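Local coordinates for protein putative alpha-L-fucosidase (Bacteroides thetaiotaomicron, PDB 3EYP) that probably hydrolyses alpha-L-fucosides as a glycoside hydrolase of family 29, its TIM-barrel domain followed by an F5/8 type C beta-sandwich domain, at residues E346-N351 against P446-F451; M382-I387 against G420-V425; A366-T371 against V435-Q440; A335-G340 against A358-E363; L389-T394 against K416-H421. One frame throughout, in Å; residues are numbered along the deposited sequence.

Interaction 1 (E346-N351 against P446-F451); sequences EKMLDN and PAIHTF
Met348 O is the best-held polar atom here, gripped by one nearly straight hydrogen bond from Phe451 N (3.0 Å, 171° at the hydrogen) that arrives in the carbonyl plane on a lone pair. A CA-H...O contact from Thr450 CA, at 3.5 Å, adds a second, softer hold on the same oxygen. The contact sets the 3-10 turn 346-349 of the F5/8 type C domain, a beta-sandwich fold, against strand 447-454 where that strand turns a corner. At the corner His449 and Thr450 both face Glu384 and form a classic beta bulge. In return His449 O receives Met348 CA at 3.4 Å, so both CA and O of Met348 meet the strand backbone.

The Met348 side chain leaves with CG anti to the carbonyl carbon and crosses obliquely over the strand. Its CG lies 3.6 Å from Ile448 O, while SD touches both Ile448 CG2 (3.7 Å) and Phe451 CB (3.9 Å). An alanine here would remove CG, SD and CE and would probably loosen the apolar packing between the turn and the strand. Other polar ends look elsewhere: His449 ND1 binds Thr355 O, and Thr450 OG1 binds Glu384 OE1. Next along the turn, Leu349 starts away from the strand but bends back, bringing CD2 to 3.4 Å from Phe451 O.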
# COMPACT_ATOMS: atom_id res chain seq x y z
N GLU A 346 4.62 20.03 21.59
CA GLU A 346 3.15 20.09 21.59
C GLU A 346 2.58 19.89 20.17
O GLU A 346 1.43 19.49 19.99
CB GLU A 346 2.62 21.41 22.16
CG GLU A 346 2.72 21.46 23.66
CD GLU A 346 4.05 22.00 24.13
OE1 GLU A 346 4.88 22.32 23.24
OE2 GLU A 346 4.25 22.09 25.38
N LYS A 347 3.40 20.15 19.17
CA LYS A 347 2.96 19.95 17.79
C LYS A 347 2.53 18.50 17.48
O LYS A 347 1.66 18.28 16.66
CB LYS A 347 4.02 20.40 16.81
CG LYS A 347 4.38 21.79 17.07
CD LYS A 347 3.21 22.71 16.88
CE LYS A 347 3.70 24.13 16.65
NZ LYS A 347 3.79 24.85 17.93
N MET A 348 3.14 17.54 18.18
CA MET A 348 2.90 16.10 17.92
C MET A 348 1.46 15.71 18.25
O MET A 348 0.95 14.59 17.94
CB MET A 348 3.87 15.23 18.75
CG MET A 348 5.38 15.24 18.26
SD MET A 348 6.53 14.10 19.11
CE MET A 348 7.24 15.10 20.47
N LEU A 349 0.81 16.67 18.90
CA LEU A 349 -0.48 16.44 19.55
C LEU A 349 -1.62 17.23 18.98
O LEU A 349 -2.76 17.06 19.39
CB LEU A 349 -0.42 16.78 21.04
CG LEU A 349 0.56 16.03 21.91
CD1 LEU A 349 0.42 16.42 23.38
CD2 LEU A 349 0.28 14.54 21.69
N ASP A 350 -1.29 18.08 18.03
CA ASP A 350 -2.20 19.10 17.54
C ASP A 350 -3.07 18.72 16.37
O ASP A 350 -3.84 19.52 15.86
CB ASP A 350 -1.45 20.40 17.24
CG ASP A 350 -0.62 20.32 15.97
OD1 ASP A 350 -0.75 19.32 15.24
OD2 ASP A 350 0.16 21.27 15.70
N ASN A 351 -2.93 17.50 15.92
CA ASN A 351 -3.76 17.05 14.79
C ASN A 351 -3.67 17.91 13.54
O ASN A 351 -4.57 17.90 12.71
CB ASN A 351 -5.22 17.02 15.22
CG ASN A 351 -5.51 15.93 16.22
OD1 ASN A 351 -6.32 16.11 17.13
ND2 ASN A 351 -4.84 14.81 16.08
N PRO A 446 15.53 14.80 15.20
CA PRO A 446 14.15 14.32 14.94
C PRO A 446 13.24 15.34 14.30
O PRO A 446 13.35 16.55 14.52
CB PRO A 446 13.61 13.98 16.31
CG PRO A 446 14.56 14.57 17.30
CD PRO A 446 15.86 14.81 16.63
N ALA A 447 12.32 14.82 13.50
CA ALA A 447 11.24 15.60 12.89
C ALA A 447 9.98 14.74 12.86
O ALA A 447 9.89 13.84 12.03
CB ALA A 447 11.63 16.01 11.48
N ILE A 448 9.11 14.97 13.84
CA ILE A 448 7.95 14.10 14.10
C ILE A 448 6.61 14.84 14.07
O ILE A 448 6.34 15.80 14.84
CB ILE A 448 8.14 13.36 15.45
CG1 ILE A 448 9.44 12.52 15.38
CG2 ILE A 448 6.89 12.48 15.78
CD1 ILE A 448 10.11 12.25 16.71
N HIS A 449 5.74 14.34 13.19
CA HIS A 449 4.45 14.98 12.94
C HIS A 449 3.49 14.68 14.07
O HIS A 449 2.77 15.54 14.55
CB HIS A 449 3.80 14.47 11.62
CG HIS A 449 4.16 15.25 10.41
ND1 HIS A 449 3.90 16.61 10.31
CD2 HIS A 449 4.67 14.87 9.22
CE1 HIS A 449 4.30 17.04 9.12
NE2 HIS A 449 4.76 16.00 8.43
N THR A 450 3.53 13.43 14.47
CA THR A 450 2.49 12.87 15.31
C THR A 450 3.02 11.90 16.30
O THR A 450 3.86 11.06 15.99
CB THR A 450 1.39 12.14 14.43
OG1 THR A 450 0.92 13.04 13.40
CG2 THR A 450 0.23 11.65 15.29
N PHE A 451 2.49 12.00 17.51
CA PHE A 451 2.67 10.95 18.52
C PHE A 451 1.40 10.81 19.34
O PHE A 451 0.83 11.80 19.74
CB PHE A 451 3.88 11.20 19.43
CG PHE A 451 4.11 10.09 20.45
CD1 PHE A 451 4.49 8.82 20.05
CD2 PHE A 451 3.95 10.34 21.82
CE1 PHE A 451 4.69 7.85 20.98
CE2 PHE A 451 4.15 9.36 22.75
CZ PHE A 451 4.51 8.12 22.36

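Interaction 2 (M382-I387 against G420-V425); sequences MIEEVI and GHKWIV
Strands 382-385 and 423-425 run antiparallel at 167°, and the regular, closely packed part centres on the hydrogen-bonded pair Ile383-Trp423. Ile383 N gives its hydrogen to Trp423 O at 3.0 Å, and Trp423 N returns one to Ile383 O at 2.9 Å, nearly along the C=O axis. On the face of this pair Ile383 CG2 packs against Trp423 CB. On the other face, Met382 and Ile424 form a non-hydrogen-bonded pair, and the bent end of Met382 crosses Lys422 obliquely, with SD 3.6 Å from Lys422 CD.

Past this pair 420-422 is loop, with Gly420 at positive phi. Glu385 N still reaches Gly420 O at 2.8 Å, and Gly420 N answers by bonding Glu385 OE1 on its anti lone pair, so Glu385 holds Gly420 twice. Ile387 CG2 lies against the Gly420-His421 peptide. The looser side is wet and charged: one water donates to both Glu385 O and His421 O, linking the two backbones, and the Lys422 chain, bent at chi3 and chi4, brings NZ to 3.0 Å from Glu384 OE2, above the carboxylate plane, in a salt bridge. A bound glycerol, probably from the crystallisation liquor, also bonds Lys422 NZ, while Glu384 OE1 turns to Thr450 OG1.

Strand 447-454 flanks 380-385 on its other edge in this sheet, and helix 12-20 meets the loop, where Tyr18 stacks on His421 and Ile387 touches Leu15.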
# COMPACT_ATOMS: atom_id res chain seq x y z
N MET A 382 1.09 5.17 18.16
CA MET A 382 1.45 5.52 16.77
C MET A 382 2.35 6.75 16.73
O MET A 382 2.23 7.69 17.53
CB MET A 382 0.18 5.83 15.98
CG MET A 382 0.37 6.20 14.46
SD MET A 382 -1.26 6.11 13.55
CE MET A 382 -1.97 7.62 14.07
N ILE A 383 3.25 6.72 15.77
CA ILE A 383 4.22 7.76 15.59
C ILE A 383 4.46 7.95 14.09
O ILE A 383 4.49 6.97 13.34
CB ILE A 383 5.53 7.40 16.40
CG1 ILE A 383 6.50 8.58 16.46
CG2 ILE A 383 6.27 6.17 15.85
CD1 ILE A 383 7.52 8.36 17.55
N GLU A 384 4.53 9.21 13.68
CA GLU A 384 4.67 9.63 12.27
C GLU A 384 5.77 10.65 12.07
O GLU A 384 5.80 11.70 12.69
CB GLU A 384 3.35 10.22 11.74
CG GLU A 384 2.18 9.26 11.84
CD GLU A 384 0.84 9.90 11.52
OE1 GLU A 384 0.74 11.14 11.38
OE2 GLU A 384 -0.15 9.16 11.40
N GLU A 385 6.67 10.32 11.16
CA GLU A 385 7.81 11.14 10.79
C GLU A 385 7.47 12.06 9.63
O GLU A 385 6.53 11.81 8.84
CB GLU A 385 9.01 10.21 10.43
CG GLU A 385 10.35 10.79 10.68
CD GLU A 385 11.47 9.72 10.66
OE1 GLU A 385 11.23 8.60 10.12
OE2 GLU A 385 12.59 10.01 11.17
N VAL A 386 8.22 13.16 9.58
CA VAL A 386 8.13 14.10 8.47
C VAL A 386 8.93 13.51 7.31
O VAL A 386 10.08 13.72 7.17
CB VAL A 386 8.70 15.54 8.86
CG1 VAL A 386 8.59 16.52 7.68
CG2 VAL A 386 7.94 16.09 10.09
N ILE A 387 8.26 12.75 6.45
CA ILE A 387 8.99 11.92 5.50
C ILE A 387 9.70 12.63 4.39
O ILE A 387 10.68 12.15 3.85
CB ILE A 387 8.12 10.75 4.95
CG1 ILE A 387 6.88 11.25 4.22
CG2 ILE A 387 7.80 9.82 6.09
CD1 ILE A 387 6.04 10.08 3.57
N GLY A 420 9.42 6.41 9.78
CA GLY A 420 8.87 6.80 8.50
C GLY A 420 7.45 7.37 8.54
O GLY A 420 7.07 8.19 9.40
N HIS A 421 6.65 6.90 7.60
CA HIS A 421 5.31 7.45 7.38
C HIS A 421 4.41 7.27 8.55
O HIS A 421 3.65 8.15 8.96
CB HIS A 421 4.64 6.82 6.10
CG HIS A 421 3.27 7.34 5.83
ND1 HIS A 421 2.15 6.55 5.93
CD2 HIS A 421 2.84 8.59 5.50
CE1 HIS A 421 1.08 7.28 5.64
NE2 HIS A 421 1.47 8.51 5.36
N LYS A 422 4.49 6.09 9.09
CA LYS A 422 3.62 5.70 10.20
C LYS A 422 4.18 4.41 10.78
O LYS A 422 4.66 3.55 10.04
CB LYS A 422 2.19 5.45 9.72
CG LYS A 422 1.17 5.28 10.86
CD LYS A 422 -0.24 4.85 10.28
CE LYS A 422 -0.70 5.82 9.29
NZ LYS A 422 -1.47 6.98 9.88
N TRP A 423 4.19 4.34 12.11
CA TRP A 423 4.53 3.12 12.80
C TRP A 423 3.54 2.95 13.93
O TRP A 423 3.36 3.86 14.76
CB TRP A 423 5.99 3.09 13.30
CG TRP A 423 6.45 1.69 13.36
CD1 TRP A 423 6.20 0.79 14.34
CD2 TRP A 423 7.12 1.00 12.33
NE1 TRP A 423 6.73 -0.45 14.01
CE2 TRP A 423 7.30 -0.34 12.76
CE3 TRP A 423 7.58 1.36 11.07
CZ2 TRP A 423 7.91 -1.29 11.98
CZ3 TRP A 423 8.27 0.38 10.30
CH2 TRP A 423 8.38 -0.91 10.75
N ILE A 424 2.86 1.81 13.92
CA ILE A 424 1.90 1.49 14.99
C ILE A 424 2.46 0.41 15.86
O ILE A 424 3.10 -0.53 15.38
CB ILE A 424 0.54 0.98 14.39
CG1 ILE A 424 -0.14 2.12 13.58
CG2 ILE A 424 -0.38 0.34 15.50
CD1 ILE A 424 -1.30 1.65 12.68
N VAL A 425 2.22 0.53 17.15
CA VAL A 425 2.56 -0.54 18.08
C VAL A 425 1.32 -0.90 18.88
O VAL A 425 0.56 -0.02 19.30
CB VAL A 425 3.74 -0.16 19.02
CG1 VAL A 425 3.82 -1.15 20.21
CG2 VAL A 425 5.05 -0.16 18.20
O HOH W 1 4.18 10.75 8.15

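Interaction 3 (A366-T371 against V435-Q440); sequences ADIIFT and VRLRIQ
In the F5/8 type C beta-sandwich, strands 366-371 and 435-440 pair antiparallel in one sheet, with three hydrogen-bonded pairs. Ala366, Ile368 and Phe370 project to the same face as Val435, Leu437 and Ile439, and interlock. Ile368, bent at chi2 (85°), swings CD1 into the notch between Leu437 CD2 (4.2 Å) and Ile439 CG1 (4.4 Å). The Phe370 ring leans along the opposite strand, Val435 O meeting its edge in plane and CE2 abutting Leu437 CB at 4.2 Å. Ala366 CB packs on Ile439 CB. Phe451 and Ile448 back this face.

The other face is mostly charged. Ile369 CG1 lies alongside the Arg436 chain, whose guanidinium makes a salt bridge to Glu399 and a cation-pi contact with Trp407. Arg438 NE sits over its centre, 3.5 Å above the plane; the like charges are probably offset by Glu399 and by Asp367, the latter more distant from Arg436. Arg438 grips Asp367 side-on, the flat groups 42° apart, with NH1 on the syn lone pair of OD2 at 2.9 Å and NE on OD1. A leucine in place of Arg438 would remove both bonds and probably leave Asp367 less firmly oriented. Asp367 OD1 takes Arg438 NE at 3.0 Å from above the carboxylate plane.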
# COMPACT_ATOMS: atom_id res chain seq x y z
N ALA A 366 16.32 12.89 21.72
CA ALA A 366 15.33 13.65 22.52
C ALA A 366 14.48 12.79 23.42
O ALA A 366 14.13 11.64 23.12
CB ALA A 366 14.45 14.51 21.65
N ASP A 367 14.13 13.40 24.54
CA ASP A 367 13.23 12.79 25.51
C ASP A 367 12.08 13.73 25.74
O ASP A 367 12.30 14.89 26.07
CB ASP A 367 13.93 12.56 26.84
CG ASP A 367 14.87 11.34 26.84
OD1 ASP A 367 14.72 10.40 26.02
OD2 ASP A 367 15.78 11.30 27.73
N ILE A 368 10.87 13.19 25.56
CA ILE A 368 9.61 13.90 25.69
C ILE A 368 8.68 13.22 26.69
O ILE A 368 8.38 12.01 26.61
CB ILE A 368 8.85 14.03 24.36
CG1 ILE A 368 9.75 14.58 23.22
CG2 ILE A 368 7.66 14.92 24.57
CD1 ILE A 368 10.61 13.55 22.47
N ILE A 369 8.23 14.01 27.65
CA ILE A 369 7.42 13.49 28.76
C ILE A 369 6.09 14.16 28.70
O ILE A 369 5.99 15.39 28.64
CB ILE A 369 8.12 13.69 30.13
CG1 ILE A 369 9.37 12.85 30.16
CG2 ILE A 369 7.18 13.31 31.34
CD1 ILE A 369 10.21 12.96 31.46
N PHE A 370 5.07 13.33 28.67
CA PHE A 370 3.71 13.78 28.61
C PHE A 370 3.12 13.49 29.95
O PHE A 370 3.07 12.34 30.37
CB PHE A 370 2.92 13.04 27.51
CG PHE A 370 3.54 13.16 26.14
CD1 PHE A 370 3.07 14.09 25.25
CD2 PHE A 370 4.59 12.37 25.77
CE1 PHE A 370 3.64 14.20 23.97
CE2 PHE A 370 5.18 12.47 24.51
CZ PHE A 370 4.70 13.38 23.63
N THR A 371 2.72 14.56 30.63
CA THR A 371 2.08 14.45 31.96
C THR A 371 0.58 14.69 31.83
O THR A 371 0.10 15.76 31.42
CB THR A 371 2.72 15.39 32.99
OG1 THR A 371 4.12 15.09 33.13
CG2 THR A 371 2.06 15.22 34.35
N VAL A 435 3.70 9.48 30.24
CA VAL A 435 4.26 8.74 29.11
C VAL A 435 5.50 9.43 28.62
O VAL A 435 5.50 10.65 28.36
CB VAL A 435 3.26 8.65 27.90
CG1 VAL A 435 3.94 7.93 26.64
CG2 VAL A 435 1.95 7.99 28.31
N ARG A 436 6.53 8.64 28.46
CA ARG A 436 7.79 9.11 27.90
C ARG A 436 8.12 8.55 26.51
O ARG A 436 8.15 7.34 26.30
CB ARG A 436 8.98 8.82 28.84
CG ARG A 436 10.27 9.37 28.30
CD ARG A 436 11.36 9.53 29.33
NE ARG A 436 11.95 8.28 29.76
CZ ARG A 436 13.14 8.20 30.35
NH1 ARG A 436 13.64 7.04 30.73
NH2 ARG A 436 13.86 9.30 30.54
N LEU A 437 8.42 9.48 25.61
CA LEU A 437 8.94 9.14 24.27
C LEU A 437 10.42 9.45 24.22
O LEU A 437 10.84 10.61 24.35
CB LEU A 437 8.21 9.92 23.20
CG LEU A 437 8.75 9.78 21.78
CD1 LEU A 437 8.71 8.27 21.30
CD2 LEU A 437 7.97 10.72 20.85
N ARG A 438 11.22 8.37 24.09
CA ARG A 438 12.67 8.46 23.94
C ARG A 438 13.09 8.28 22.48
O ARG A 438 12.95 7.20 21.91
CB ARG A 438 13.37 7.39 24.79
CG ARG A 438 12.90 7.24 26.27
CD ARG A 438 14.04 6.66 27.14
NE ARG A 438 15.01 7.72 27.40
CZ ARG A 438 16.14 7.58 28.11
NH1 ARG A 438 16.93 8.65 28.30
NH2 ARG A 438 16.50 6.41 28.60
N ILE A 439 13.60 9.37 21.91
CA ILE A 439 14.32 9.36 20.62
C ILE A 439 15.75 9.10 20.97
O ILE A 439 16.42 9.95 21.57
CB ILE A 439 14.18 10.70 19.82
CG1 ILE A 439 12.74 11.02 19.55
CG2 ILE A 439 14.99 10.67 18.45
CD1 ILE A 439 11.94 9.85 19.13
N GLN A 440 16.19 7.88 20.68
CA GLN A 440 17.47 7.35 21.19
C GLN A 440 18.64 7.44 20.26
O GLN A 440 19.77 7.51 20.68
CB GLN A 440 17.28 5.91 21.65
CG GLN A 440 16.43 5.90 22.87
CD GLN A 440 15.83 4.57 23.19
OE1 GLN A 440 15.08 3.99 22.40
NE2 GLN A 440 16.11 4.10 24.40
O HOH W 2 16.65 9.62 24.47

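Interaction 4 (A335-G340 against A358-E363); sequences ATNVRG and AGKDGE
Hydrogen bonds between backbone and side chain carry most of this contact. Asn337, with CG anti to its backbone N, spreads its amide between two points of 358-363: OD1 takes the hydrogen of Lys360 N at 2.8 Å in an almost straight bond (170°), and ND2 gives one to Glu363 O at 2.9 Å. Both bonds approach their carbonyl from above its plane. ND2 has a second acceptor in Lys365 O, so the amide is fixed in rotation from both ends. One purely backbone bond, Arg339 N to Ala358 O at 2.8 Å, joins the segments.

The charged part belongs to Arg339. Its chain is extended from CG to NE, laying CD over Gly359 O, and the guanidinium then turns its edge to the other segment. NH1 bonds Gly359 O at 2.9 Å in the plane of both groups. NH1 and NH2 together grip Asp361 OD1 end-on, each at 2.8 Å, and this salt bridge meets the carboxylate from above its plane, the two flat groups being 61° apart.

Packing contacts are fewer. Glu363 CG lies 3.1 Å from Asn337 ND2, and Lys360 slides past Asn337 in the opposite direction, its CE reaching Val338 O. There is no room for a CB on Gly359 beside Asn337 ND2. Asn337 O is buried without a hydrogen-bonding partner, although Gly359 CA approaches it at 3.2 Å.

Residues 360-363 form a type II beta turn with Gly362 at positive phi, as is usual for its third position; the turn presents Glu363 O to Asn337 and Asp361 to Arg339, joining two connecting loops of the F5/8 type C beta-sandwich.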
# COMPACT_ATOMS: atom_id res chain seq x y z
N ALA A 335 10.14 18.55 26.97
CA ALA A 335 11.10 17.87 26.14
C ALA A 335 12.52 18.41 26.28
O ALA A 335 12.72 19.57 26.54
CB ALA A 335 10.67 17.94 24.67
N THR A 336 13.48 17.54 26.06
CA THR A 336 14.84 17.93 25.71
C THR A 336 14.91 18.14 24.20
O THR A 336 14.09 17.64 23.43
CB THR A 336 15.89 16.87 26.16
OG1 THR A 336 15.68 15.65 25.46
CG2 THR A 336 15.81 16.59 27.67
N ASN A 337 15.87 18.92 23.79
CA ASN A 337 16.21 19.12 22.39
C ASN A 337 15.07 19.67 21.55
O ASN A 337 14.62 19.04 20.59
CB ASN A 337 16.72 17.81 21.79
CG ASN A 337 17.36 18.01 20.42
OD1 ASN A 337 17.75 19.15 20.09
ND2 ASN A 337 17.44 16.92 19.59
N VAL A 338 14.60 20.86 21.89
CA VAL A 338 13.51 21.49 21.16
C VAL A 338 14.09 22.55 20.26
O VAL A 338 14.81 23.46 20.69
CB VAL A 338 12.49 22.13 22.08
CG1 VAL A 338 11.37 22.78 21.25
CG2 VAL A 338 11.93 21.11 23.04
N ARG A 339 13.79 22.45 18.98
CA ARG A 339 14.36 23.39 18.03
C ARG A 339 13.89 24.85 18.25
O ARG A 339 14.63 25.81 18.04
CB ARG A 339 14.05 22.97 16.62
CG ARG A 339 14.73 23.81 15.61
CD ARG A 339 14.55 23.15 14.29
NE ARG A 339 15.44 23.64 13.24
CZ ARG A 339 16.55 23.04 12.84
NH1 ARG A 339 16.96 21.92 13.40
NH2 ARG A 339 17.25 23.56 11.84
N GLY A 340 12.63 24.99 18.61
CA GLY A 340 11.97 26.29 18.62
C GLY A 340 10.49 26.19 18.87
O GLY A 340 9.92 25.10 18.82
N ALA A 358 10.54 19.19 16.32
CA ALA A 358 11.90 18.95 15.83
C ALA A 358 12.92 19.32 16.86
O ALA A 358 12.68 20.19 17.72
CB ALA A 358 12.21 19.70 14.52
N GLY A 359 14.05 18.66 16.71
CA GLY A 359 15.26 18.88 17.45
C GLY A 359 16.22 19.82 16.77
O GLY A 359 15.97 20.37 15.70
N LYS A 360 17.28 20.12 17.51
CA LYS A 360 18.30 21.04 17.05
C LYS A 360 19.27 20.33 16.11
O LYS A 360 19.53 19.13 16.26
CB LYS A 360 19.07 21.62 18.27
CG LYS A 360 18.20 22.44 19.19
CD LYS A 360 18.99 22.93 20.42
CE LYS A 360 18.06 23.60 21.39
NZ LYS A 360 18.73 23.78 22.69
N ASP A 361 19.81 21.08 15.16
CA ASP A 361 20.77 20.55 14.19
C ASP A 361 21.86 19.79 14.92
O ASP A 361 22.55 20.32 15.83
CB ASP A 361 21.42 21.65 13.34
CG ASP A 361 20.47 22.31 12.35
OD1 ASP A 361 19.42 21.74 12.01
OD2 ASP A 361 20.81 23.43 11.87
N GLY A 362 22.01 18.55 14.50
CA GLY A 362 23.12 17.68 14.92
C GLY A 362 22.86 16.91 16.19
O GLY A 362 23.68 16.12 16.63
N GLU A 363 21.76 17.22 16.82
CA GLU A 363 21.39 16.48 18.00
C GLU A 363 20.23 15.52 17.65
O GLU A 363 19.10 15.95 17.43
CB GLU A 363 20.94 17.44 19.07
CG GLU A 363 20.47 16.68 20.25
CD GLU A 363 21.59 15.90 20.85
OE1 GLU A 363 21.52 14.63 20.80
OE2 GLU A 363 22.56 16.57 21.33
O HOH W 3 15.96 22.21 24.14

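Interaction 5 (L389-T394 against K416-H421); sequences LGHRTT and KQAIGH
His391 leaves its backbone with CG anti to the carbonyl carbon (chi1 -83°), and from CB onward its side chain closes on segment 416-421. At the ring, ND1 is 2.8 Å from a water that lies in the ring plane at its edge. CE1, the next atom round, packs on Gly420 CA at 3.7 Å and comes within 4.4 Å of Ala418 CB. The tip, NE2, turns out of the contact to the backbone N of Ala222, and Trp221 meets the ring edge-to-face, so both ring nitrogens have hydrogen-bonding partners. A side chain on Gly420 would probably come tight against CE1, and the positive phi of Gly420 by itself favours glycine.

The water at ND1 ties the two segments together: it donates to Thr393 O at 2.9 Å and accepts from Ile419 N at 3.1 Å. Just beyond, Ile419 CD1 crosses obliquely to touch Thr393 CB and CG2, the latter at 3.9 Å. Near the start of strand 393-401 the backbones come closest without a direct hydrogen bond: Thr394 CA faces Gln417 O, and Gln417 CA faces Thr394 O at 3.3 Å, through CA-H...O contacts. A second water bridges Thr394 O to Gln417 OE1, the extended Gln417 chain carrying its amide out to that point.

Lys416 makes a salt bridge to Asp218, so the contact also borders residues 218-222. Without a direct hydrogen bond between the two segments, their union rests on two bridging waters, weak CA-H...O contacts and small apolar patches, with Glu385 binding the backbone of both.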
# COMPACT_ATOMS: atom_id res chain seq x y z
N LEU A 389 11.57 14.81 4.84
CA LEU A 389 12.85 15.20 5.45
C LEU A 389 13.74 13.97 5.65
O LEU A 389 14.87 14.06 6.13
CB LEU A 389 12.65 15.93 6.77
CG LEU A 389 12.12 17.37 6.63
CD1 LEU A 389 12.03 18.07 7.97
CD2 LEU A 389 12.99 18.15 5.62
N GLY A 390 13.20 12.82 5.28
CA GLY A 390 13.99 11.57 5.27
C GLY A 390 13.79 10.71 6.48
O GLY A 390 13.09 11.09 7.39
N HIS A 391 14.33 9.48 6.43
CA HIS A 391 14.43 8.65 7.62
C HIS A 391 15.51 9.28 8.52
O HIS A 391 16.73 9.20 8.24
CB HIS A 391 14.83 7.20 7.34
CG HIS A 391 13.68 6.30 6.93
ND1 HIS A 391 12.70 5.89 7.81
CD2 HIS A 391 13.45 5.65 5.77
CE1 HIS A 391 11.87 5.07 7.18
NE2 HIS A 391 12.30 4.91 5.93
N ARG A 392 15.05 9.86 9.62
CA ARG A 392 15.96 10.61 10.51
C ARG A 392 16.24 9.86 11.78
O ARG A 392 17.36 9.63 12.15
CB ARG A 392 15.34 11.98 10.84
CG ARG A 392 15.11 12.79 9.61
CD ARG A 392 14.38 14.07 9.88
NE ARG A 392 15.24 15.10 10.41
CZ ARG A 392 16.05 15.88 9.69
NH1 ARG A 392 16.79 16.77 10.31
NH2 ARG A 392 16.16 15.73 8.38
N THR A 393 15.17 9.54 12.47
CA THR A 393 15.24 8.71 13.71
C THR A 393 15.43 7.24 13.39
O THR A 393 14.82 6.69 12.45
CB THR A 393 13.99 8.94 14.59
OG1 THR A 393 13.95 10.35 14.96
CG2 THR A 393 14.00 8.03 15.81
N THR A 394 16.31 6.60 14.17
CA THR A 394 16.65 5.21 13.95
C THR A 394 16.60 4.32 15.16
O THR A 394 16.80 3.12 15.05
CB THR A 394 18.05 5.02 13.31
OG1 THR A 394 19.06 5.60 14.16
CG2 THR A 394 18.12 5.64 11.92
N LYS A 416 12.79 0.20 19.23
CA LYS A 416 12.24 0.19 17.88
C LYS A 416 13.18 0.97 16.98
O LYS A 416 13.98 1.76 17.42
CB LYS A 416 10.83 0.76 17.83
CG LYS A 416 9.82 0.01 18.69
CD LYS A 416 9.93 -1.43 18.52
CE LYS A 416 9.25 -1.93 17.27
NZ LYS A 416 9.66 -3.37 16.99
N GLN A 417 13.12 0.67 15.69
CA GLN A 417 14.06 1.30 14.76
C GLN A 417 13.46 2.36 13.83
O GLN A 417 13.65 3.56 14.05
CB GLN A 417 14.77 0.25 13.97
CG GLN A 417 15.67 -0.62 14.77
CD GLN A 417 16.34 -1.64 13.88
OE1 GLN A 417 17.08 -1.30 12.94
NE2 GLN A 417 16.09 -2.87 14.14
N ALA A 418 12.72 1.91 12.81
CA ALA A 418 12.07 2.86 11.85
C ALA A 418 10.86 3.53 12.40
O ALA A 418 10.14 3.01 13.26
CB ALA A 418 11.69 2.16 10.50
N ILE A 419 10.64 4.72 11.86
CA ILE A 419 9.39 5.39 11.94
C ILE A 419 8.77 5.59 10.57
O ILE A 419 7.74 5.01 10.25
CB ILE A 419 9.46 6.74 12.66
CG1 ILE A 419 9.99 6.57 14.11
CG2 ILE A 419 8.06 7.29 12.70
CD1 ILE A 419 10.20 7.90 14.90
N GLY A 420 9.42 6.41 9.78
CA GLY A 420 8.87 6.80 8.50
C GLY A 420 7.45 7.37 8.54
O GLY A 420 7.07 8.19 9.40
N HIS A 421 6.65 6.90 7.60
CA HIS A 421 5.31 7.45 7.38
C HIS A 421 4.41 7.27 8.55
O HIS A 421 3.65 8.15 8.96
CB HIS A 421 4.64 6.82 6.10
CG HIS A 421 3.27 7.34 5.83
ND1 HIS A 421 2.15 6.55 5.93
CD2 HIS A 421 2.84 8.59 5.50
CE1 HIS A 421 1.08 7.28 5.64
NE2 HIS A 421 1.47 8.51 5.36
O HOH W 4 12.68 6.55 10.51
O HOH W 5 18.49 1.43 13.21

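Overall arrangement
All five interactions lie in the F5/8 type C domain. Interaction 4 closes first along the chain, before interactions 2, 3 and 5 open; these three are nested inside the loop closed by interaction 1, which interaction 4 interleaves with. Interaction 3 belongs to one antiparallel sheet and interaction 2 to the other; interaction 1 shares the latter through strand 447-454 and packs against the former, their centres about 10 and 12 Å away: His449 bonds Glu384, and Phe451 meets Phe370. Interactions 2 and 5, centres about 7 Å apart, share Gly420 and His421. Interaction 4, about 13 Å from interaction 3 by centres, joins loops beyond the strand ends. Together they unite the sandwich's two sheets and connecting loops.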